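Local atomic coordinates of WipB (Legionella pneumophila, PDB entry 5NNY), a protein that acts as a translocated effector Ser/Thr phosphatase that targets the lysosomal nutrient-sensing machinery of the host cell, seen here as its phosphatase domain. Residues F133-L147 against N175-K187. Numbering follows the deposited sequence.
Sequences FVEACELFKENGNKL and NEEVLNIYHQVYK
Tyr182 enters as a knob into a hole made by Phe133, Val134, Cys137 and Glu138, joining helix 128-138 to helix 175-186 within the phosphoesterase fold; the segments 133-138 and 175-186 cross at -116°. Its CG lies anti to the backbone N (chi1 174°), which carries the ring across the partner helix, so that its hydroxyl end reaches Val134 and Glu138. Cys137, small enough to admit a ring, sets its CB over one face in a CH-pi contact, 3.7 Å from the ring centroid of Tyr182, while its SG makes an oblique sulfur-aromatic contact.

Phe133 and Tyr186 complete an aromatic cluster with Tyr182. The Phe133 edge points at the Tyr186 face, centroids 5.5 Å apart, and its far rim meets Val178 CG1; flat and wholly apolar, it fits this buried slot, backed by Phe161 of helix 159-169. Tyr186 differs in having a hydroxyl, which bonds to Glu97.

Where the first helix gives way to a turn, Phe140 is sandwiched: Leu179 CD1 sits over the centre of one face, 3.5 Å from the ring centroid of Phe140, and Asn145 CA covers the opposite face. The other Leu179 methyl, CD2, reaches Cys137 and Leu147, so the forked side chain bridges helix and loop.

Polar ends at the margins meet through water. One water donates to Cys137 O and also bonds His183 NE2, while Lys187 NZ donates to His183 ND1 in the ring plane, helping to fix the imidazole's rotation. Tyr182 OH donates to a second water, which donates to Glu138 OE2, a carboxylate also held by His257 and Ile256 N. Asn175 suits the loop end because its amide both gives and accepts: ND2 donates to a water bound to Asn145 O, and OD1 accepts from another water, whose oxygen lies 2.7 Å from Asn175 OD1 and which in turn accepts from Leu147 N.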
loop_
_atom_site.group_PDB
_atom_site.type_symbol
_atom_site.label_atom_id
_atom_site.label_comp_id
_atom_site.label_asym_id
_atom_site.label_seq_id
_atom_site.Cartn_x
_atom_site.Cartn_y
_atom_site.Cartn_z
ATOM N N PHE A 133 -1.795 3.554 7.535
ATOM C CA PHE A 133 -3.129 2.947 7.491
ATOM C C PHE A 133 -3.180 1.658 8.318
ATOM O O PHE A 133 -4.143 1.427 9.072
ATOM C CB PHE A 133 -3.535 2.687 6.035
ATOM C CG PHE A 133 -4.928 2.117 5.877
ATOM C CD1 PHE A 133 -6.038 2.907 6.121
ATOM C CD2 PHE A 133 -5.106 0.786 5.528
ATOM C CE1 PHE A 133 -7.328 2.393 5.979
ATOM C CE2 PHE A 133 -6.386 0.256 5.360
ATOM C CZ PHE A 133 -7.502 1.068 5.605
ATOM N N VAL A 134 -2.137 0.829 8.203
ATOM C CA VAL A 134 -2.038 -0.392 8.995
ATOM C C VAL A 134 -2.142 -0.062 10.480
ATOM O O VAL A 134 -2.891 -0.692 11.234
ATOM C CB VAL A 134 -0.717 -1.119 8.679
ATOM C CG1 VAL A 134 -0.459 -2.191 9.733
ATOM C CG2 VAL A 134 -0.753 -1.698 7.269
ATOM N N GLU A 135 -1.337 0.894 10.932
ATOM C CA GLU A 135 -1.281 1.211 12.352
ATOM C C GLU A 135 -2.616 1.738 12.843
ATOM O O GLU A 135 -3.107 1.318 13.893
ATOM C CB GLU A 135 -0.174 2.232 12.621
ATOM C CG GLU A 135 0.142 2.395 14.123
ATOM C CD GLU A 135 1.106 3.539 14.379
ATOM O OE1 GLU A 135 0.635 4.700 14.459
ATOM O OE2 GLU A 135 2.325 3.272 14.467
ATOM N N ALA A 136 -3.209 2.667 12.090
ATOM C CA ALA A 136 -4.527 3.191 12.421
ATOM C C ALA A 136 -5.539 2.072 12.592
ATOM O O ALA A 136 -6.320 2.070 13.551
ATOM C CB ALA A 136 -4.990 4.157 11.332
ATOM N N CYS A 137 -5.545 1.108 11.675
ATOM C CA CYS A 137 -6.528 0.036 11.753
ATOM C C CYS A 137 -6.219 -0.924 12.887
ATOM O O CYS A 137 -7.133 -1.361 13.598
ATOM C CB CYS A 137 -6.595 -0.718 10.422
ATOM S SG CYS A 137 -7.337 0.250 9.096
ATOM N N GLU A 138 -4.937 -1.263 13.076
ATOM C CA GLU A 138 -4.566 -2.196 14.139
ATOM C C GLU A 138 -4.816 -1.624 15.534
ATOM O O GLU A 138 -5.091 -2.381 16.474
ATOM C CB GLU A 138 -3.090 -2.583 14.014
ATOM C CG GLU A 138 -2.750 -3.480 12.843
ATOM C CD GLU A 138 -1.324 -3.982 12.932
ATOM O OE1 GLU A 138 -0.513 -3.344 13.651
ATOM O OE2 GLU A 138 -1.029 -5.012 12.307
ATOM N N LEU A 139 -4.698 -0.307 15.705
ATOM C CA LEU A 139 -4.879 0.307 17.017
ATOM C C LEU A 139 -6.253 0.943 17.182
ATOM O O LEU A 139 -6.442 1.778 18.075
ATOM C CB LEU A 139 -3.774 1.343 17.284
ATOM C CG LEU A 139 -2.350 0.770 17.265
ATOM C CD1 LEU A 139 -1.326 1.827 17.651
ATOM C CD2 LEU A 139 -2.238 -0.449 18.168
ATOM N N PHE A 140 -7.217 0.541 16.358
ATOM C CA PHE A 140 -8.547 1.142 16.390
ATOM C C PHE A 140 -9.142 1.104 17.799
ATOM O O PHE A 140 -9.597 2.127 18.333
ATOM C CB PHE A 140 -9.438 0.405 15.388
ATOM C CG PHE A 140 -10.853 0.909 15.338
ATOM C CD1 PHE A 140 -11.160 2.101 14.700
ATOM C CD2 PHE A 140 -11.889 0.144 15.873
ATOM C CE1 PHE A 140 -12.490 2.543 14.629
ATOM C CE2 PHE A 140 -13.201 0.570 15.801
ATOM C CZ PHE A 140 -13.506 1.771 15.185
ATOM N N LYS A 141 -9.108 -0.067 18.439
ATOM C CA LYS A 141 -9.707 -0.193 19.767
ATOM C C LYS A 141 -8.893 0.552 20.817
ATOM O O LYS A 141 -9.457 1.224 21.686
ATOM C CB LYS A 141 -9.834 -1.663 20.157
ATOM C CG LYS A 141 -11.236 -2.230 20.047
ATOM C CD LYS A 141 -11.312 -3.660 20.583
ATOM C CE LYS A 141 -11.588 -3.691 22.085
ATOM N NZ LYS A 141 -11.618 -5.094 22.609
ATOM N N GLU A 142 -7.568 0.404 20.771
ATOM C CA GLU A 142 -6.674 1.154 21.651
ATOM C C GLU A 142 -6.986 2.640 21.627
ATOM O O GLU A 142 -6.941 3.307 22.666
ATOM C CB GLU A 142 -5.219 0.950 21.222
ATOM C CG GLU A 142 -4.394 0.004 22.051
ATOM C CD GLU A 142 -2.995 0.557 22.265
ATOM O OE1 GLU A 142 -2.796 1.759 21.972
ATOM O OE2 GLU A 142 -2.104 -0.193 22.720
ATOM N N ASN A 143 -7.262 3.190 20.443
ATOM C CA ASN A 143 -7.494 4.621 20.298
ATOM C C ASN A 143 -8.949 5.007 20.510
ATOM O O ASN A 143 -9.353 6.107 20.109
ATOM C CB ASN A 143 -6.982 5.090 18.934
ATOM C CG ASN A 143 -5.467 5.015 18.836
ATOM O OD1 ASN A 143 -4.759 5.307 19.803
ATOM N ND2 ASN A 143 -4.959 4.604 17.672
ATOM N N GLY A 144 -9.735 4.126 21.127
ATOM C CA GLY A 144 -11.104 4.427 21.499
ATOM C C GLY A 144 -12.068 4.310 20.341
ATOM O O GLY A 144 -13.036 5.075 20.269
ATOM N N ASN A 145 -11.820 3.371 19.418
ATOM C CA ASN A 145 -12.677 3.171 18.245
ATOM C C ASN A 145 -12.646 4.395 17.333
ATOM O O ASN A 145 -13.677 4.984 16.984
ATOM C CB ASN A 145 -14.101 2.805 18.658
ATOM C CG ASN A 145 -14.213 1.367 19.126
ATOM O OD1 ASN A 145 -13.346 0.848 19.833
ATOM N ND2 ASN A 145 -15.289 0.709 18.718
ATOM N N LYS A 146 -11.426 4.764 16.949
ATOM C CA LYS A 146 -11.156 5.814 15.985
ATOM C C LYS A 146 -9.902 5.425 15.223
ATOM O O LYS A 146 -9.008 4.786 15.780
ATOM C CB LYS A 146 -10.960 7.164 16.677
ATOM C CG LYS A 146 -11.235 8.383 15.820
ATOM C CD LYS A 146 -11.120 9.647 16.694
ATOM C CE LYS A 146 -11.426 10.943 15.937
ATOM N NZ LYS A 146 -10.231 11.478 15.221
ATOM N N LEU A 147 -9.852 5.795 13.948
ATOM C CA LEU A 147 -8.669 5.563 13.114
ATOM C C LEU A 147 -7.779 6.790 13.228
ATOM O O LEU A 147 -8.125 7.853 12.709
ATOM C CB LEU A 147 -9.067 5.313 11.658
ATOM C CG LEU A 147 -9.961 4.110 11.377
ATOM C CD1 LEU A 147 -10.482 4.151 9.941
ATOM C CD2 LEU A 147 -9.191 2.822 11.624
ATOM N N ASN A 175 -16.533 3.324 10.099
ATOM C CA ASN A 175 -15.346 2.581 10.517
ATOM C C ASN A 175 -15.456 1.110 10.153
ATOM O O ASN A 175 -14.472 0.496 9.728
ATOM C CB ASN A 175 -15.108 2.709 12.024
ATOM C CG ASN A 175 -14.609 4.073 12.426
ATOM O OD1 ASN A 175 -13.660 4.613 11.841
ATOM N ND2 ASN A 175 -15.242 4.641 13.436
ATOM N N GLU A 176 -16.638 0.514 10.323
ATOM C CA GLU A 176 -16.745 -0.928 10.094
ATOM C C GLU A 176 -16.446 -1.290 8.640
ATOM O O GLU A 176 -15.789 -2.302 8.375
ATOM C CB GLU A 176 -18.124 -1.473 10.506
ATOM C CG GLU A 176 -18.663 -1.141 11.942
ATOM C CD GLU A 176 -17.660 -1.217 13.132
ATOM O OE1 GLU A 176 -18.086 -0.893 14.267
ATOM O OE2 GLU A 176 -16.476 -1.589 12.968
ATOM N N GLU A 177 -16.915 -0.486 7.682
ATOM C CA GLU A 177 -16.594 -0.766 6.283
ATOM C C GLU A 177 -15.091 -0.690 6.044
ATOM O O GLU A 177 -14.502 -1.583 5.428
ATOM C CB GLU A 177 -17.320 0.208 5.351
ATOM C CG GLU A 177 -16.857 0.098 3.907
ATOM C CD GLU A 177 -17.868 0.612 2.883
ATOM O OE1 GLU A 177 -18.457 1.706 3.084
ATOM O OE2 GLU A 177 -18.067 -0.101 1.867
ATOM N N VAL A 178 -14.453 0.373 6.538
ATOM C CA VAL A 178 -13.018 0.545 6.328
ATOM C C VAL A 178 -12.259 -0.612 6.961
ATOM O O VAL A 178 -11.359 -1.204 6.345
ATOM C CB VAL A 178 -12.552 1.901 6.894
ATOM C CG1 VAL A 178 -11.025 2.033 6.776
ATOM C CG2 VAL A 178 -13.241 3.029 6.166
ATOM N N LEU A 179 -12.608 -0.941 8.213
ATOM C CA LEU A 179 -11.933 -2.026 8.918
ATOM C C LEU A 179 -12.181 -3.369 8.242
ATOM O O LEU A 179 -11.271 -4.202 8.166
ATOM C CB LEU A 179 -12.372 -2.067 10.383
ATOM C CG LEU A 179 -11.846 -0.919 11.250
ATOM C CD1 LEU A 179 -12.630 -0.815 12.573
ATOM C CD2 LEU A 179 -10.325 -1.083 11.479
ATOM N N ASN A 180 -13.392 -3.610 7.740
ATOM C CA ASN A 180 -13.611 -4.870 7.034
ATOM C C ASN A 180 -12.692 -4.984 5.826
ATOM O O ASN A 180 -12.093 -6.037 5.589
ATOM C CB ASN A 180 -15.069 -5.026 6.600
ATOM C CG ASN A 180 -15.278 -6.273 5.747
ATOM O OD1 ASN A 180 -15.444 -7.375 6.266
ATOM N ND2 ASN A 180 -15.238 -6.105 4.436
ATOM N N ILE A 181 -12.570 -3.909 5.041
ATOM C CA ILE A 181 -11.691 -3.957 3.876
ATOM C C ILE A 181 -10.243 -4.146 4.320
ATOM O O ILE A 181 -9.484 -4.907 3.712
ATOM C CB ILE A 181 -11.876 -2.691 3.014
ATOM C CG1 ILE A 181 -13.307 -2.619 2.476
ATOM C CG2 ILE A 181 -10.893 -2.662 1.828
ATOM C CD1 ILE A 181 -13.581 -1.383 1.645
ATOM N N TYR A 182 -9.849 -3.479 5.408
ATOM C CA TYR A 182 -8.505 -3.658 5.941
ATOM C C TYR A 182 -8.205 -5.125 6.219
ATOM O O TYR A 182 -7.199 -5.667 5.750
ATOM C CB TYR A 182 -8.297 -2.854 7.227
ATOM C CG TYR A 182 -6.923 -3.218 7.783
ATOM C CD1 TYR A 182 -5.774 -2.811 7.123
ATOM C CD2 TYR A 182 -6.787 -4.026 8.906
ATOM C CE1 TYR A 182 -4.513 -3.171 7.583
ATOM C CE2 TYR A 182 -5.536 -4.385 9.379
ATOM C CZ TYR A 182 -4.406 -3.958 8.706
ATOM O OH TYR A 182 -3.166 -4.312 9.170
ATOM N N HIS A 183 -9.057 -5.769 7.006
ATOM C CA HIS A 183 -8.810 -7.139 7.448
ATOM C C HIS A 183 -9.088 -8.163 6.347
ATOM O O HIS A 183 -8.354 -9.151 6.214
ATOM C CB HIS A 183 -9.675 -7.439 8.683
ATOM C CG HIS A 183 -9.248 -6.702 9.918
ATOM N ND1 HIS A 183 -8.127 -7.048 10.641
ATOM C CD2 HIS A 183 -9.797 -5.643 10.561
ATOM C CE1 HIS A 183 -7.998 -6.229 11.671
ATOM N NE2 HIS A 183 -9.002 -5.371 11.649
ATOM N N GLN A 184 -10.147 -7.957 5.561
ATOM C CA GLN A 184 -10.556 -8.971 4.585
ATOM C C GLN A 184 -9.787 -8.874 3.276
ATOM O O GLN A 184 -9.669 -9.865 2.546
ATOM C CB GLN A 184 -12.054 -8.845 4.300
ATOM C CG GLN A 184 -12.898 -9.196 5.485
ATOM C CD GLN A 184 -12.754 -10.655 5.854
ATOM O OE1 GLN A 184 -12.732 -11.531 4.982
ATOM N NE2 GLN A 184 -12.637 -10.929 7.149
ATOM N N VAL A 185 -9.281 -7.697 2.955
ATOM C CA VAL A 185 -8.729 -7.419 1.639
ATOM C C VAL A 185 -7.292 -6.938 1.746
ATOM O O VAL A 185 -6.368 -7.566 1.216
ATOM C CB VAL A 185 -9.589 -6.381 0.894
ATOM C CG1 VAL A 185 -8.959 -6.048 -0.456
ATOM C CG2 VAL A 185 -11.013 -6.922 0.716
ATOM N N TYR A 186 -7.095 -5.817 2.430
ATOM C CA TYR A 186 -5.815 -5.121 2.330
ATOM C C TYR A 186 -4.673 -5.916 2.957
ATOM O O TYR A 186 -3.632 -6.148 2.314
ATOM C CB TYR A 186 -5.927 -3.736 2.976
ATOM C CG TYR A 186 -4.655 -2.919 2.838
ATOM C CD1 TYR A 186 -4.408 -2.174 1.678
ATOM C CD2 TYR A 186 -3.716 -2.863 3.878
ATOM C CE1 TYR A 186 -3.253 -1.409 1.541
ATOM C CE2 TYR A 186 -2.550 -2.105 3.744
ATOM C CZ TYR A 186 -2.325 -1.379 2.582
ATOM O OH TYR A 186 -1.184 -0.605 2.457
ATOM N N LYS A 187 -4.831 -6.329 4.215
ATOM C CA LYS A 187 -3.668 -6.817 4.959
ATOM C C LYS A 187 -3.175 -8.162 4.445
ATOM O O LYS A 187 -1.983 -8.461 4.556
ATOM C CB LYS A 187 -3.970 -6.905 6.464
ATOM C CG LYS A 187 -4.927 -8.033 6.879
ATOM C CD LYS A 187 -5.053 -8.094 8.395
ATOM C CE LYS A 187 -5.883 -9.296 8.863
ATOM N NZ LYS A 187 -6.159 -9.151 10.317
HETATM O O HOH W 1 -8.356 -3.708 14.101
HETATM O O HOH W 2 -2.947 -6.258 10.903
HETATM O O HOH W 3 -14.799 7.107 14.994
HETATM O O HOH W 4 -12.199 6.695 12.643
#